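Local coordinates for protein aminopeptidase (Aneurinibacillus sp. AM-1, PDB 5IB9) that probably acts as a zinc-dependent metalloaminopeptidase of the M28 family, removing residues from peptide N termini, and carries a protease-associated domain, at residues Leu286-Asp289 against Glu290-Thr294; Ile44-Gln47 against Phe48-Tyr51; Leu177-Asn180 against Leu181-Gly184. All coordinates share one frame; numbering follows the deposited sequence.

How the interactions relate
Followed from the N terminus, the three contacts come in series: interaction 2 (44-51), then interaction 3 (177-184), then interaction 1 (286-294). Each joins residues adjoining in sequence, so it closes no more than a helical turn, and none encloses or crosses another. Interaction 2 ends helix 35-50, packed on strands 55-66, 187-210 and 263-269 and on helix 238-256. Interaction 3 ends helix 171-182, beside strands 91-99 and 117-121 of the protease-associated region. Interaction 1 starts helix 288-293 within the M28 region, against the second subunit. Interactions 1 and 2 have centres about 25 Å apart; interaction 3 lies about 55 and 60 Å from them, centre to centre, across the chain's centre.

Interaction 1. Residues Leu286-Asp289 against Glu290-Thr294; sequences LSED and EIKRT. With ZN (zinc ion), chain G.
The Arg293 guanidinium receives Asp289 at its edge: OD2 of Asp289 lies near the guanidinium plane, 2.8 Å from Arg293 NE, and the carboxylate is turned 31° against it. This salt bridge holds a weak, bent hydrogen bond (128°); Arg293 NH1 has its stronger partner in the carbonyl of Asn220. The Glu290 carboxylate is held at both oxygens: OE1 takes the N-H of Ser287 on its anti lone pair, 2.8 Å from Ser287 N and almost straight (169°), while OE2 pairs with Arg265. In return Ser287 OG accepts from Glu290 N at 3.0 Å, reached because OG stands between its own backbone N and carbonyl carbon. These reciprocal bonds make a capping box, with Ser287 as N-cap of helix 288-293. Ser287 OG also bonds to Glu56 of the second subunit. Next to the cap, Leu286 CB packs against Ile291 CG1 at 3.8 Å. The Glu288 carboxylate reaches the subunit interface, binding zinc through OE2 at 1.9 Å, the ion being shared with His204 of the second subunit. A water donates weakly to Glu288 OE1 at 3.1 Å and accepts from Lys292 NZ at 3.1 Å.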
loop_
_atom_site.group_PDB
_atom_site.type_symbol
_atom_site.label_atom_id
_atom_site.label_comp_id
_atom_site.label_asym_id
_atom_site.label_seq_id
_atom_site.Cartn_x
_atom_site.Cartn_y
_atom_site.Cartn_z
ATOM N N LEU A 286 6.421 -9.444 1.569
ATOM C CA LEU A 286 7.461 -10.413 1.244
ATOM C C LEU A 286 8.787 -9.777 0.827
ATOM O O LEU A 286 8.772 -8.774 0.091
ATOM C CB LEU A 286 6.976 -11.342 0.117
ATOM C CG LEU A 286 5.676 -12.119 0.482
ATOM C CD1 LEU A 286 5.222 -12.942 -0.716
ATOM C CD2 LEU A 286 5.996 -13.019 1.773
ATOM N N SER A 287 9.887 -10.397 1.267
ATOM C CA SER A 287 11.172 -9.938 0.738
ATOM C C SER A 287 11.438 -10.549 -0.590
ATOM O O SER A 287 10.757 -11.506 -1.034
ATOM C CB SER A 287 12.231 -10.371 1.684
ATOM O OG SER A 287 12.424 -11.815 1.674
ATOM N N GLU A 288 12.475 -10.017 -1.291
ATOM C CA GLU A 288 12.844 -10.577 -2.577
ATOM C C GLU A 288 13.265 -12.056 -2.439
ATOM O O GLU A 288 12.952 -12.853 -3.339
ATOM C CB GLU A 288 13.963 -9.714 -3.258
ATOM C CG GLU A 288 13.363 -8.407 -3.742
ATOM C CD GLU A 288 14.305 -7.500 -4.607
ATOM O OE1 GLU A 288 15.508 -7.764 -4.627
ATOM O OE2 GLU A 288 13.739 -6.694 -5.377
ATOM N N ASP A 289 13.995 -12.411 -1.353
ATOM C CA ASP A 289 14.370 -13.805 -1.127
ATOM C C ASP A 289 13.096 -14.652 -0.945
ATOM O O ASP A 289 13.014 -15.735 -1.542
ATOM C CB ASP A 289 15.358 -13.927 0.014
ATOM C CG ASP A 289 15.877 -15.344 0.198
ATOM O OD1 ASP A 289 16.455 -15.787 -0.782
ATOM O OD2 ASP A 289 15.657 -15.943 1.299
ATOM N N GLU A 290 12.147 -14.246 -0.103
ATOM C CA GLU A 290 10.869 -15.012 0.045
ATOM C C GLU A 290 10.190 -15.171 -1.255
ATOM O O GLU A 290 9.732 -16.312 -1.530
ATOM C CB GLU A 290 9.974 -14.294 1.048
ATOM C CG GLU A 290 10.537 -14.402 2.500
ATOM C CD GLU A 290 9.661 -13.598 3.406
ATOM O OE1 GLU A 290 9.436 -12.372 3.242
ATOM O OE2 GLU A 290 9.070 -14.136 4.359
ATOM N N ILE A 291 10.109 -14.133 -2.106
ATOM C CA ILE A 291 9.432 -14.291 -3.354
ATOM C C ILE A 291 10.145 -15.352 -4.231
ATOM O O ILE A 291 9.474 -16.258 -4.846
ATOM C CB ILE A 291 9.403 -12.954 -4.086
ATOM C CG1 ILE A 291 8.461 -12.010 -3.307
ATOM C CG2 ILE A 291 8.866 -13.083 -5.572
ATOM C CD1 ILE A 291 8.568 -10.541 -3.714
ATOM N N LYS A 292 11.481 -15.251 -4.345
ATOM C CA LYS A 292 12.236 -16.227 -5.195
ATOM C C LYS A 292 12.082 -17.661 -4.673
ATOM O O LYS A 292 12.134 -18.614 -5.529
ATOM C CB LYS A 292 13.731 -15.834 -5.217
ATOM C CG LYS A 292 13.934 -14.541 -5.971
ATOM C CD LYS A 292 15.413 -14.120 -6.111
ATOM C CE LYS A 292 15.480 -12.750 -6.829
ATOM N NZ LYS A 292 16.255 -11.846 -5.928
ATOM N N ARG A 293 11.870 -17.844 -3.381
ATOM C CA ARG A 293 11.852 -19.208 -2.820
ATOM C C ARG A 293 10.430 -19.752 -2.805
ATOM O O ARG A 293 10.260 -20.938 -2.428
ATOM C CB ARG A 293 12.366 -19.184 -1.359
ATOM C CG ARG A 293 13.806 -18.887 -1.393
ATOM C CD ARG A 293 14.375 -18.955 -0.118
ATOM N NE ARG A 293 13.878 -18.105 0.941
ATOM C CZ ARG A 293 13.274 -18.491 2.077
ATOM N NH1 ARG A 293 12.960 -19.739 2.283
ATOM N NH2 ARG A 293 13.020 -17.598 3.061
ATOM N N THR A 294 9.395 -18.957 -3.142
ATOM C CA THR A 294 8.016 -19.489 -3.070
ATOM C C THR A 294 7.701 -20.208 -4.372
ATOM O O THR A 294 7.566 -19.627 -5.475
ATOM C CB THR A 294 7.075 -18.283 -2.862
ATOM O OG1 THR A 294 7.307 -17.702 -1.600
ATOM C CG2 THR A 294 5.604 -18.907 -2.744
HETATM ZN ZN ZN G . 14.643 -5.421 -6.453
HETATM O O HOH W 1 15.425 -9.202 -7.400
HETATM O O HOH W 2 16.353 -6.068 -7.119
HETATM O O HOH W 3 13.810 -4.361 -8.568
HETATM O O HOH W 4 13.476 -5.438 -8.043
HETATM O O HOH W 5 15.573 -4.850 -8.227
#

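Interaction 2. Residues Ile44-Gln47 against Phe48-Tyr51; sequences IEQQ and FKSY
Ile44 and Phe48 make the tight side of this helical turn: their side chains run alongside each other, pointing the same way, with Ile44 CG2 3.5 Å from Phe48 CE2. Both are buried. The C-terminal end is also close-set: the carbonyl oxygen of Gln47 accepts from Ser50 OG and weakly from Tyr51 N, and lies over the Tyr51 ring. Ser50 OG is 2.7 Å from Gln47 O, in the carbonyl plane on a lone pair; Gln47 O stands 3.2 Å above the plane of the Tyr51 ring, over its centre. The weak bond from Tyr51 N to Gln47 O is 3.3 Å long. Glu45 and Lys49 are intermediate. With CG opposite the backbone N (chi1 167°), the extended Glu45 chain runs alongside Lys49; the salt bridge, Glu45 OE2 to Lys49 NZ at 3.0 Å, includes a hydrogen bond that is only weak, and Glu45 OE1 pairs with Arg42. The solvent side is looser: Gln46 and Lys49, both exposed, meet through a water, which donates to Gln46 OE1 at 2.6 Å and accepts from Lys49 NZ at 2.9 Å. Within the fold, the end of helix 35-50 rests through Ile44 and Phe48 on strands 187-210 and 263-269 and helix 238-256, while Glu45, Phe48 and Lys49 touch Val55 of strand 55-66 and Tyr51 meets Arg253.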
loop_
_atom_site.group_PDB
_atom_site.type_symbol
_atom_site.label_atom_id
_atom_site.label_comp_id
_atom_site.label_asym_id
_atom_site.label_seq_id
_atom_site.Cartn_x
_atom_site.Cartn_y
_atom_site.Cartn_z
ATOM N N ILE A 44 -10.158 -18.163 13.504
ATOM C CA ILE A 44 -9.099 -18.746 12.629
ATOM C C ILE A 44 -7.765 -18.839 13.372
ATOM O O ILE A 44 -7.155 -19.938 13.413
ATOM C CB ILE A 44 -9.049 -18.026 11.299
ATOM C CG1 ILE A 44 -10.394 -18.337 10.598
ATOM C CG2 ILE A 44 -7.848 -18.575 10.445
ATOM C CD1 ILE A 44 -10.677 -17.345 9.461
ATOM N N GLU A 45 -7.417 -17.736 14.014
ATOM C CA GLU A 45 -6.153 -17.747 14.786
ATOM C C GLU A 45 -6.184 -18.843 15.849
ATOM O O GLU A 45 -5.179 -19.619 15.984
ATOM C CB GLU A 45 -6.085 -16.324 15.433
ATOM C CG GLU A 45 -4.968 -16.382 16.519
ATOM C CD GLU A 45 -4.906 -15.058 17.292
ATOM O OE1 GLU A 45 -5.706 -14.171 17.099
ATOM O OE2 GLU A 45 -4.003 -15.065 18.133
ATOM N N GLN A 46 -7.282 -18.972 16.588
ATOM C CA GLN A 46 -7.407 -20.017 17.621
ATOM C C GLN A 46 -7.273 -21.390 17.068
ATOM O O GLN A 46 -6.617 -22.241 17.676
ATOM C CB GLN A 46 -8.713 -19.860 18.393
ATOM C CG GLN A 46 -8.914 -20.987 19.454
ATOM C CD GLN A 46 -7.792 -21.042 20.465
ATOM O OE1 GLN A 46 -7.144 -20.010 20.817
ATOM N NE2 GLN A 46 -7.586 -22.236 21.001
ATOM N N GLN A 47 -7.881 -21.622 15.903
ATOM C CA GLN A 47 -7.777 -22.982 15.364
ATOM C C GLN A 47 -6.356 -23.311 14.981
ATOM O O GLN A 47 -5.808 -24.385 15.320
ATOM C CB GLN A 47 -8.663 -23.235 14.149
ATOM C CG GLN A 47 -10.139 -22.970 14.412
ATOM C CD GLN A 47 -10.683 -23.311 15.804
ATOM O OE1 GLN A 47 -11.121 -22.361 16.543
ATOM N NE2 GLN A 47 -10.638 -24.581 16.182
ATOM N N PHE A 48 -5.663 -22.362 14.324
ATOM C CA PHE A 48 -4.317 -22.677 13.989
ATOM C C PHE A 48 -3.469 -22.910 15.237
ATOM O O PHE A 48 -2.623 -23.776 15.246
ATOM C CB PHE A 48 -3.648 -21.509 13.230
ATOM C CG PHE A 48 -4.025 -21.373 11.736
ATOM C CD1 PHE A 48 -3.877 -22.390 10.818
ATOM C CD2 PHE A 48 -4.528 -20.125 11.285
ATOM C CE1 PHE A 48 -4.117 -22.210 9.441
ATOM C CE2 PHE A 48 -4.723 -19.945 9.898
ATOM C CZ PHE A 48 -4.541 -20.983 9.018
ATOM N N LYS A 49 -3.699 -22.085 16.257
ATOM C CA LYS A 49 -2.897 -22.259 17.482
ATOM C C LYS A 49 -3.205 -23.625 18.042
ATOM O O LYS A 49 -2.249 -24.265 18.621
ATOM C CB LYS A 49 -3.222 -21.183 18.504
ATOM C CG LYS A 49 -2.556 -19.896 18.266
ATOM C CD LYS A 49 -3.091 -18.950 19.434
ATOM C CE LYS A 49 -2.708 -17.526 19.327
ATOM N NZ LYS A 49 -3.502 -16.795 20.490
ATOM N N SER A 50 -4.439 -24.083 17.973
ATOM C CA SER A 50 -4.795 -25.402 18.553
ATOM C C SER A 50 -4.082 -26.575 17.896
ATOM O O SER A 50 -3.995 -27.685 18.478
ATOM C CB SER A 50 -6.246 -25.637 18.570
ATOM O OG SER A 50 -6.743 -26.055 17.280
ATOM N N TYR A 51 -3.610 -26.394 16.633
ATOM C CA TYR A 51 -2.886 -27.460 15.917
ATOM C C TYR A 51 -1.393 -27.350 16.195
ATOM O O TYR A 51 -0.540 -28.066 15.594
ATOM C CB TYR A 51 -3.058 -27.318 14.365
ATOM C CG TYR A 51 -4.474 -27.121 13.922
ATOM C CD1 TYR A 51 -4.767 -26.377 12.746
ATOM C CD2 TYR A 51 -5.526 -27.710 14.539
ATOM C CE1 TYR A 51 -6.103 -26.231 12.360
ATOM C CE2 TYR A 51 -6.834 -27.507 14.179
ATOM C CZ TYR A 51 -7.110 -26.829 12.983
ATOM O OH TYR A 51 -8.412 -26.598 12.543
HETATM O O HOH W 6 -6.210 -17.660 20.088
#

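Interaction 3. Residues Leu177-Asn180 against Leu181-Gly184; sequences LAAN and LRAG
Arg182 folds back along the helix over Ala178 and Ala179: its CB lies 3.5 Å and its CG 3.1 Å from Ala178 O. CD and NE of Arg182 both stay 4.0 Å from Ala178 O, and the bend at chi3 (-142°) turns the guanidinium back over the helix. CZ of Arg182 is 3.9 Å from Ala178 O, which lies over a face of the group. Ala178 CB also lies over one face, offset toward the rim; NH2 of Arg182 is 3.8 Å from that methyl carbon, and NH1 of Arg182 is 3.3 Å from Ala179 CA. Leu181 leans on the preceding turn, its CG 3.3 Å from Leu177 O, and touches Leu97, Tyr99, Leu119 and Ile187. An alanine here is likely to open a gap against these four, since CG and both methyl branches are removed. Gly184 leaves the helix with positive phi (104°) in a Schellman motif, where a CB would jam against the preceding carbonyl oxygen. Gly184 N bonds to Leu181 O, Ala183 N only weakly to Ala179 O and Asn180 O. Helix 171-182 thus ends with Leu177 and Leu181 against strands 117-121 and 187-210, and Ala178, Leu181 and Arg182 against strand 91-99.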
loop_
_atom_site.group_PDB
_atom_site.type_symbol
_atom_site.label_atom_id
_atom_site.label_comp_id
_atom_site.label_asym_id
_atom_site.label_seq_id
_atom_site.Cartn_x
_atom_site.Cartn_y
_atom_site.Cartn_z
ATOM N N LEU A 177 -32.937 4.706 -24.087
ATOM C CA LEU A 177 -32.437 6.075 -23.932
ATOM C C LEU A 177 -31.369 6.384 -24.969
ATOM O O LEU A 177 -31.409 7.489 -25.626
ATOM C CB LEU A 177 -31.949 6.324 -22.473
ATOM C CG LEU A 177 -33.046 6.621 -21.446
ATOM C CD1 LEU A 177 -32.460 6.415 -20.009
ATOM C CD2 LEU A 177 -33.624 7.990 -21.564
ATOM N N ALA A 178 -30.435 5.464 -25.185
ATOM C CA ALA A 178 -29.363 5.692 -26.133
ATOM C C ALA A 178 -29.985 5.831 -27.530
ATOM O O ALA A 178 -29.479 6.617 -28.299
ATOM C CB ALA A 178 -28.335 4.579 -26.119
ATOM N N ALA A 179 -31.042 5.047 -27.835
ATOM C CA ALA A 179 -31.649 5.078 -29.175
ATOM C C ALA A 179 -32.233 6.494 -29.394
ATOM O O ALA A 179 -31.960 7.139 -30.448
ATOM C CB ALA A 179 -32.780 3.968 -29.350
ATOM N N ASN A 180 -33.015 6.945 -28.425
ATOM C CA ASN A 180 -33.650 8.277 -28.491
ATOM C C ASN A 180 -32.633 9.392 -28.596
ATOM O O ASN A 180 -32.789 10.338 -29.381
ATOM C CB ASN A 180 -34.611 8.486 -27.342
ATOM C CG ASN A 180 -35.763 7.487 -27.385
ATOM O OD1 ASN A 180 -35.762 6.591 -28.227
ATOM N ND2 ASN A 180 -36.733 7.633 -26.493
ATOM N N LEU A 181 -31.547 9.283 -27.846
ATOM C CA LEU A 181 -30.486 10.312 -27.993
ATOM C C LEU A 181 -29.864 10.293 -29.387
ATOM O O LEU A 181 -29.613 11.329 -30.005
ATOM C CB LEU A 181 -29.391 10.203 -26.886
ATOM C CG LEU A 181 -30.087 10.459 -25.531
ATOM C CD1 LEU A 181 -29.215 9.915 -24.339
ATOM C CD2 LEU A 181 -30.354 11.957 -25.263
ATOM N N ARG A 182 -29.550 9.097 -29.902
ATOM C CA ARG A 182 -28.976 9.008 -31.200
ATOM C C ARG A 182 -29.955 9.609 -32.242
ATOM O O ARG A 182 -29.506 10.126 -33.256
ATOM C CB ARG A 182 -28.646 7.555 -31.550
ATOM C CG ARG A 182 -27.502 6.933 -30.686
ATOM C CD ARG A 182 -27.102 5.563 -31.319
ATOM N NE ARG A 182 -26.780 4.468 -30.382
ATOM C CZ ARG A 182 -27.644 3.532 -29.947
ATOM N NH1 ARG A 182 -28.916 3.549 -30.310
ATOM N NH2 ARG A 182 -27.234 2.567 -29.110
ATOM N N ALA A 183 -31.242 9.506 -31.959
ATOM C CA ALA A 183 -32.292 9.899 -32.935
ATOM C C ALA A 183 -32.523 11.427 -32.875
ATOM O O ALA A 183 -33.357 11.953 -33.629
ATOM C CB ALA A 183 -33.600 9.181 -32.664
ATOM N N GLY A 184 -31.811 12.114 -31.979
ATOM C CA GLY A 184 -31.837 13.588 -31.961
ATOM C C GLY A 184 -32.694 14.135 -30.840
ATOM O O GLY A 184 -32.843 15.361 -30.754
#